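Local coordinates for GST N-terminal domain-containing protein (Pseudomonas syringae pv. tomato, PDB 3IC8) that is of unknown function but resembles glutathione S-transferases and may therefore bind glutathione or a related thiol, at residues A[102-105]-A[106-110]; A[14-17]-A[18-21]; A[288-291]-A[292-295]. All coordinates share one frame; numbering follows the deposited sequence.

Contact 1: residues A[102-105]-A[106-110]; sequences LFLH and AVSLV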
loop_
_atom_site.group_PDB
_atom_site.type_symbol
_atom_site.label_atom_id
_atom_site.label_comp_id
_atom_site.label_asym_id
_atom_site.label_seq_id
_atom_site.Cartn_x
_atom_site.Cartn_y
_atom_site.Cartn_z
ATOM N N LEU A 102 -9.653 21.915 -16.533
ATOM C CA LEU A 102 -9.894 20.711 -15.784
ATOM C C LEU A 102 -10.400 20.928 -14.380
ATOM O O LEU A 102 -11.257 20.233 -13.924
ATOM C CB LEU A 102 -8.645 19.853 -15.772
ATOM C CG LEU A 102 -8.830 18.356 -15.735
ATOM C CD1 LEU A 102 -9.772 17.856 -16.760
ATOM C CD2 LEU A 102 -7.533 17.727 -15.880
ATOM N N PHE A 103 -9.818 21.901 -13.709
ATOM C CA PHE A 103 -10.167 22.283 -12.373
ATOM C C PHE A 103 -11.583 22.785 -12.307
ATOM O O PHE A 103 -12.277 22.514 -11.385
ATOM C CB PHE A 103 -9.205 23.368 -11.910
ATOM C CG PHE A 103 -9.493 23.913 -10.549
ATOM C CD1 PHE A 103 -8.945 23.361 -9.448
ATOM C CD2 PHE A 103 -10.284 24.999 -10.386
ATOM C CE1 PHE A 103 -9.200 23.852 -8.243
ATOM C CE2 PHE A 103 -10.536 25.481 -9.162
ATOM C CZ PHE A 103 -9.990 24.913 -8.100
ATOM N N LEU A 104 -11.981 23.541 -13.302
ATOM C CA LEU A 104 -13.298 24.060 -13.367
ATOM C C LEU A 104 -14.344 22.991 -13.481
ATOM O O LEU A 104 -15.331 23.046 -12.824
ATOM C CB LEU A 104 -13.404 25.002 -14.535
ATOM C CG LEU A 104 -14.742 25.653 -14.756
ATOM C CD1 LEU A 104 -15.254 26.202 -13.473
ATOM C CD2 LEU A 104 -14.552 26.740 -15.693
ATOM N N HIS A 105 -14.112 22.002 -14.303
ATOM C CA HIS A 105 -15.012 20.891 -14.397
ATOM C C HIS A 105 -15.097 20.132 -13.102
ATOM O O HIS A 105 -16.144 19.766 -12.680
ATOM C CB HIS A 105 -14.532 19.939 -15.465
ATOM C CG HIS A 105 -14.667 20.471 -16.841
ATOM N ND1 HIS A 105 -15.598 20.005 -17.728
ATOM C CD2 HIS A 105 -14.004 21.449 -17.477
ATOM C CE1 HIS A 105 -15.506 20.673 -18.851
ATOM N NE2 HIS A 105 -14.545 21.556 -18.724
ATOM N N ALA A 106 -13.977 19.879 -12.473
ATOM C CA ALA A 106 -13.988 19.084 -11.271
ATOM C C ALA A 106 -14.778 19.706 -10.137
ATOM O O ALA A 106 -15.493 19.041 -9.468
ATOM C CB ALA A 106 -12.597 18.771 -10.848
ATOM N N VAL A 107 -14.616 20.991 -9.932
ATOM C CA VAL A 107 -15.384 21.732 -8.952
ATOM C C VAL A 107 -16.870 21.898 -9.216
ATOM O O VAL A 107 -17.630 21.992 -8.301
ATOM C CB VAL A 107 -14.700 23.008 -8.499
ATOM C CG1 VAL A 107 -13.381 22.685 -7.965
ATOM C CG2 VAL A 107 -14.573 23.960 -9.589
ATOM N N SER A 108 -17.252 22.000 -10.469
ATOM C CA SER A 108 -18.646 22.046 -10.822
ATOM C C SER A 108 -19.344 20.769 -10.472
ATOM O O SER A 108 -20.455 20.781 -10.029
ATOM C CB SER A 108 -18.841 22.296 -12.311
ATOM O OG SER A 108 -18.375 23.544 -12.698
ATOM N N LEU A 109 -18.691 19.664 -10.732
ATOM C CA LEU A 109 -19.255 18.392 -10.465
ATOM C C LEU A 109 -19.488 18.125 -9.017
ATOM O O LEU A 109 -20.493 17.601 -8.657
ATOM C CB LEU A 109 -18.323 17.327 -10.981
ATOM C CG LEU A 109 -18.317 17.029 -12.456
ATOM C CD1 LEU A 109 -17.303 16.008 -12.769
ATOM C CD2 LEU A 109 -19.634 16.572 -12.866
ATOM N N VAL A 110 -18.510 18.417 -8.200
ATOM C CA VAL A 110 -18.604 18.218 -6.788
ATOM C C VAL A 110 -19.548 19.124 -6.038
ATOM O O VAL A 110 -20.325 18.682 -5.222
ATOM C CB VAL A 110 -17.237 18.377 -6.189
ATOM C CG1 VAL A 110 -17.286 18.284 -4.722
ATOM C CG2 VAL A 110 -16.324 17.375 -6.747
#
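Val107 lies one helical turn beyond Phe103 and lays its side chain across the turn between them. Its CB is 3.8 Å from Phe103 O, the carbonyl that accepts the Val107 N-H in a nearly straight backbone bond (171°). The two methyls then part. CG2 stands between backbone N and carbonyl carbon and lies against two carbonyls, 3.3 Å from Phe103 O and 3.4 Å from Leu104 O. CG1, trans to the carbonyl carbon (chi1 -57°), sits over one face of the Phe103 ring, shifted toward its rim; this CH-pi contact places CG1 4.2 Å from the ring centroid. The beta-branch of valine suits the spot, setting one methyl against the carbonyls and the other over the ring.

Leu104 O takes two bonds from Ser108, from opposite faces of its carbonyl plane: one from the backbone N and one from OG, at 3.1 Å from Leu104 O. Serine suits the place because its buried hydroxyl finds a partner within the helix.

Met116 of the second subunit packs on Val107 and Ser108, while Ala106, small and buried, faces helix 180-193. The whole is regular alpha-helical i to i+4 packing near the end of helix 88-110, in the helical part of a GST-like fold.

Contact 2: residues A[14-17]-A[18-21]; sequences FAEK and ARLM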
loop_
_atom_site.group_PDB
_atom_site.type_symbol
_atom_site.label_atom_id
_atom_site.label_comp_id
_atom_site.label_asym_id
_atom_site.label_seq_id
_atom_site.Cartn_x
_atom_site.Cartn_y
_atom_site.Cartn_z
ATOM N N PHE A 14 -8.810 23.407 -1.443
ATOM C CA PHE A 14 -8.217 24.318 -2.383
ATOM C C PHE A 14 -6.724 24.514 -2.212
ATOM O O PHE A 14 -6.044 24.855 -3.137
ATOM C CB PHE A 14 -8.983 25.627 -2.418
ATOM C CG PHE A 14 -10.339 25.511 -3.029
ATOM C CD1 PHE A 14 -10.543 25.768 -4.341
ATOM C CD2 PHE A 14 -11.408 25.132 -2.280
ATOM C CE1 PHE A 14 -11.758 25.646 -4.868
ATOM C CE2 PHE A 14 -12.615 25.016 -2.821
ATOM C CZ PHE A 14 -12.793 25.273 -4.103
ATOM N N ALA A 15 -6.233 24.281 -1.009
ATOM C CA ALA A 15 -4.852 24.446 -0.671
ATOM C C ALA A 15 -4.049 23.169 -0.716
ATOM O O ALA A 15 -2.929 23.159 -0.311
ATOM C CB ALA A 15 -4.742 25.057 0.660
ATOM N N GLU A 16 -4.646 22.086 -1.152
ATOM C CA GLU A 16 -3.974 20.810 -1.228
ATOM C C GLU A 16 -2.828 20.734 -2.206
ATOM O O GLU A 16 -1.854 20.108 -1.954
ATOM C CB GLU A 16 -4.973 19.692 -1.439
ATOM C CG GLU A 16 -4.416 18.328 -1.364
ATOM C CD GLU A 16 -4.043 17.882 0.025
ATOM O OE1 GLU A 16 -3.517 16.784 0.117
ATOM O OE2 GLU A 16 -4.261 18.597 1.003
ATOM N N LYS A 17 -2.956 21.377 -3.343
ATOM C CA LYS A 17 -1.933 21.276 -4.335
ATOM C C LYS A 17 -0.624 21.798 -3.787
ATOM O O LYS A 17 0.368 21.184 -3.964
ATOM C CB LYS A 17 -2.338 22.007 -5.610
ATOM C CG LYS A 17 -1.202 22.350 -6.533
ATOM C CD LYS A 17 -1.594 22.409 -7.968
ATOM C CE LYS A 17 -1.927 23.800 -8.418
ATOM N NZ LYS A 17 -1.143 24.199 -9.570
ATOM N N ALA A 18 -0.632 22.911 -3.092
ATOM C CA ALA A 18 0.583 23.486 -2.546
ATOM C C ALA A 18 1.275 22.616 -1.525
ATOM O O ALA A 18 2.462 22.578 -1.465
ATOM C CB ALA A 18 0.302 24.789 -1.975
ATOM N N ARG A 19 0.493 21.940 -0.716
ATOM C CA ARG A 19 0.972 21.004 0.251
ATOM C C ARG A 19 1.673 19.809 -0.383
ATOM O O ARG A 19 2.662 19.340 0.104
ATOM C CB ARG A 19 -0.223 20.547 1.064
ATOM C CG ARG A 19 -0.171 20.907 2.487
ATOM C CD ARG A 19 -1.392 21.601 3.027
ATOM N NE ARG A 19 -2.672 21.094 2.570
ATOM C CZ ARG A 19 -3.810 21.752 2.689
ATOM N NH1 ARG A 19 -3.844 22.921 3.245
ATOM N NH2 ARG A 19 -4.914 21.251 2.241
ATOM N N LEU A 20 1.108 19.303 -1.458
ATOM C CA LEU A 20 1.701 18.237 -2.225
ATOM C C LEU A 20 2.980 18.693 -2.843
ATOM O O LEU A 20 3.892 17.948 -2.966
ATOM C CB LEU A 20 0.748 17.667 -3.258
ATOM C CG LEU A 20 -0.448 16.949 -2.682
ATOM C CD1 LEU A 20 -1.552 16.831 -3.645
ATOM C CD2 LEU A 20 -0.123 15.645 -2.098
HETATM N N MSE A 21 3.021 19.942 -3.243
HETATM C CA MSE A 21 4.190 20.498 -3.854
HETATM C C MSE A 21 5.319 20.478 -2.860
HETATM O O MSE A 21 6.425 20.165 -3.182
HETATM C CB MSE A 21 3.924 21.907 -4.345
HETATM C CG MSE A 21 3.254 22.018 -5.685
HETATM SE SE MSE A 21 2.452 23.696 -6.084
HETATM C CE MSE A 21 3.932 24.795 -6.141
HETATM O O HOH W 1 -3.249 24.601 -3.660
#
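Leu20 and Met21 donate their backbone N-H groups to Glu16 O and Lys17 O, forming the first regular turn of helix 16-25, while two residues before the first of these bonds a water spans Phe14 O and Ala18 N, donating to the former and accepting from the latter.

The main side-chain event is the salt bridge of Glu16 with Arg19. Glu16 has CG trans to the backbone N (chi1 -173°) and folds over at the next bond, which brings OE2 to the edge of the guanidinium. Arg19 NH2 meets OE2 at 3.0 Å, with the oxygen in the guanidinium plane, and a weak second bond from Arg19 NE reaches the same OE2 at 3.3 Å. The carboxylate plane is turned 65° from that of the guanidinium. One face of the arginine group lies on the backbone: Ala15 O sits 3.4 Å above its centre. Further bonds from NH1 to Tyr9 O and from NH2 to Ser12 O fix its rotation, and Glu16 OE1 is held by His220, so both buried charged groups have several polar partners.

On another side of the helix, Lys17 CG lies 3.9 Å from the SE of Met21, a selenomethionine, and the lysine runs on to a salt bridge with Asp99. Leu20 CD1 rests 4.0 Å from Glu16 CG. Ala15 and Ala18 are small enough to fit against Pro54.

This is the start of the helix in the beta-alpha-beta unit of strand 4-8, helix 16-25 and strand 28-33, a hallmark of the thioredoxin-like N-terminal domain of glutathione S-transferases.

Contact 3: residues A[288-291]-A[292-295]; sequences REDN and RAGV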
loop_
_atom_site.group_PDB
_atom_site.type_symbol
_atom_site.label_atom_id
_atom_site.label_comp_id
_atom_site.label_asym_id
_atom_site.label_seq_id
_atom_site.Cartn_x
_atom_site.Cartn_y
_atom_site.Cartn_z
ATOM N N ARG A 288 7.411 47.143 -0.746
ATOM C CA ARG A 288 6.492 47.907 0.060
ATOM C C ARG A 288 6.958 47.891 1.488
ATOM O O ARG A 288 7.664 47.013 1.878
ATOM C CB ARG A 288 5.087 47.352 -0.042
ATOM C CG ARG A 288 4.990 45.899 0.198
ATOM C CD ARG A 288 3.588 45.447 0.180
ATOM N NE ARG A 288 2.832 45.978 1.284
ATOM C CZ ARG A 288 2.750 45.406 2.468
ATOM N NH1 ARG A 288 3.360 44.277 2.697
ATOM N NH2 ARG A 288 2.031 45.958 3.407
ATOM N N GLU A 289 6.560 48.875 2.269
ATOM C CA GLU A 289 6.973 48.946 3.652
ATOM C C GLU A 289 5.764 48.854 4.550
ATOM O O GLU A 289 4.835 49.582 4.379
ATOM C CB GLU A 289 7.719 50.251 3.881
ATOM C CG GLU A 289 8.245 50.459 5.275
ATOM C CD GLU A 289 9.276 51.565 5.355
ATOM O OE1 GLU A 289 9.354 52.378 4.421
ATOM O OE2 GLU A 289 10.012 51.618 6.350
ATOM N N ASP A 290 5.763 47.922 5.479
ATOM C CA ASP A 290 4.603 47.727 6.310
ATOM C C ASP A 290 4.889 48.143 7.726
ATOM O O ASP A 290 5.990 48.026 8.183
ATOM C CB ASP A 290 4.131 46.280 6.274
ATOM C CG ASP A 290 2.845 46.071 7.020
ATOM O OD1 ASP A 290 1.778 46.392 6.497
ATOM O OD2 ASP A 290 2.901 45.594 8.147
ATOM N N ASN A 291 3.880 48.646 8.415
ATOM C CA ASN A 291 4.108 49.181 9.731
ATOM C C ASN A 291 4.596 48.142 10.712
ATOM O O ASN A 291 5.506 48.399 11.455
ATOM C CB ASN A 291 2.834 49.831 10.250
ATOM C CG ASN A 291 2.684 51.268 9.808
ATOM O OD1 ASN A 291 3.643 51.920 9.442
ATOM N ND2 ASN A 291 1.468 51.767 9.850
ATOM N N ARG A 292 3.955 46.991 10.762
ATOM C CA ARG A 292 4.522 45.827 11.415
ATOM C C ARG A 292 5.657 45.049 10.784
ATOM O O ARG A 292 6.585 44.687 11.451
ATOM C CB ARG A 292 3.436 44.860 11.809
ATOM C CG ARG A 292 2.408 45.463 12.670
ATOM C CD ARG A 292 1.087 44.959 12.283
ATOM N NE ARG A 292 0.771 43.777 13.037
ATOM C CZ ARG A 292 0.011 42.805 12.590
ATOM N NH1 ARG A 292 -0.516 42.867 11.390
ATOM N NH2 ARG A 292 -0.224 41.784 13.354
ATOM N N ALA A 293 5.546 44.715 9.514
ATOM C CA ALA A 293 6.515 43.825 8.891
ATOM C C ALA A 293 7.755 44.465 8.306
ATOM O O ALA A 293 8.687 43.786 7.972
ATOM C CB ALA A 293 5.853 42.972 7.876
ATOM N N GLY A 294 7.776 45.769 8.170
ATOM C CA GLY A 294 8.952 46.402 7.644
ATOM C C GLY A 294 8.997 46.370 6.158
ATOM O O GLY A 294 7.985 46.303 5.519
ATOM N N VAL A 295 10.190 46.438 5.615
ATOM C CA VAL A 295 10.358 46.436 4.192
ATOM C C VAL A 295 10.243 45.036 3.666
ATOM O O VAL A 295 10.842 44.124 4.187
ATOM C CB VAL A 295 11.693 46.977 3.802
ATOM C CG1 VAL A 295 11.871 46.848 2.347
ATOM C CG2 VAL A 295 11.809 48.384 4.209
#
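Asp290 and Gly294 grip each other by two backbone bonds, Asp290 N to Gly294 O at 2.7 Å and nearly straight (170°), and Gly294 N to Asp290 O at 2.9 Å. They form an antiparallel hydrogen-bonded pair that closes a beta hairpin with a loop of three residues, 291 to 293. In both bonds the donor stands above the carbonyl plane of its acceptor.

The aspartate also holds the loop from within. A chi1 of -174° turns its carboxylate away from the Asp290 N and beside the carbonyl carbon, over the turn, and OD2 receives the Ala293 N-H at 3.1 Å on its anti lone pair. The other oxygen, OD1, takes a weak bond from Arg288 NH2, also 3.1 Å, as part of a salt bridge along the same strand. Arg288 in turn gives NH1 to Ala45 O, so the guanidinium spans from the hairpin to helix 41-47.

Gly294 adopts a positive phi (83°), where a CB would press on the carbonyl O of Ala293; with no side chain it accommodates the bend. On the face carrying Glu289 and Val295, a non-hydrogen-bonded pair, the extended glutamate places its CD 4.2 Å from Val295 CG2, a loose van der Waals touch of the carboxylate carbon on a methyl, near the surface. Ala293, buried, packs on Leu46 and Ile232, and Arg292 reaches Asp42 in a salt bridge.

An aspartate just before the loop and a glycine just after it thus share the work of shaping the turn. Because OD1 and OD2 are both engaged and arginines lie nearby, the carboxylate is probably kept ionised.

From the N terminus, contact 2 comes first, shaping the opening turn of helix 16-25 in the thioredoxin-like part. Contact 1 follows near the end of helix 88-110, and contact 3 turns the chain from strand 284-290 into strand 296-300. All three are local and lie in series, so none encloses or crosses another. Contacts 1 and 2 meet directly: Phe103 CZ lies 3.8 Å from Phe14 CE1, joining the helical part to the N-terminal part close to a second subunit. Contact 3 stands apart, its centre about 38 Å from that of contact 1, and ties the C-terminal strands to helices 41-47 and 228-237.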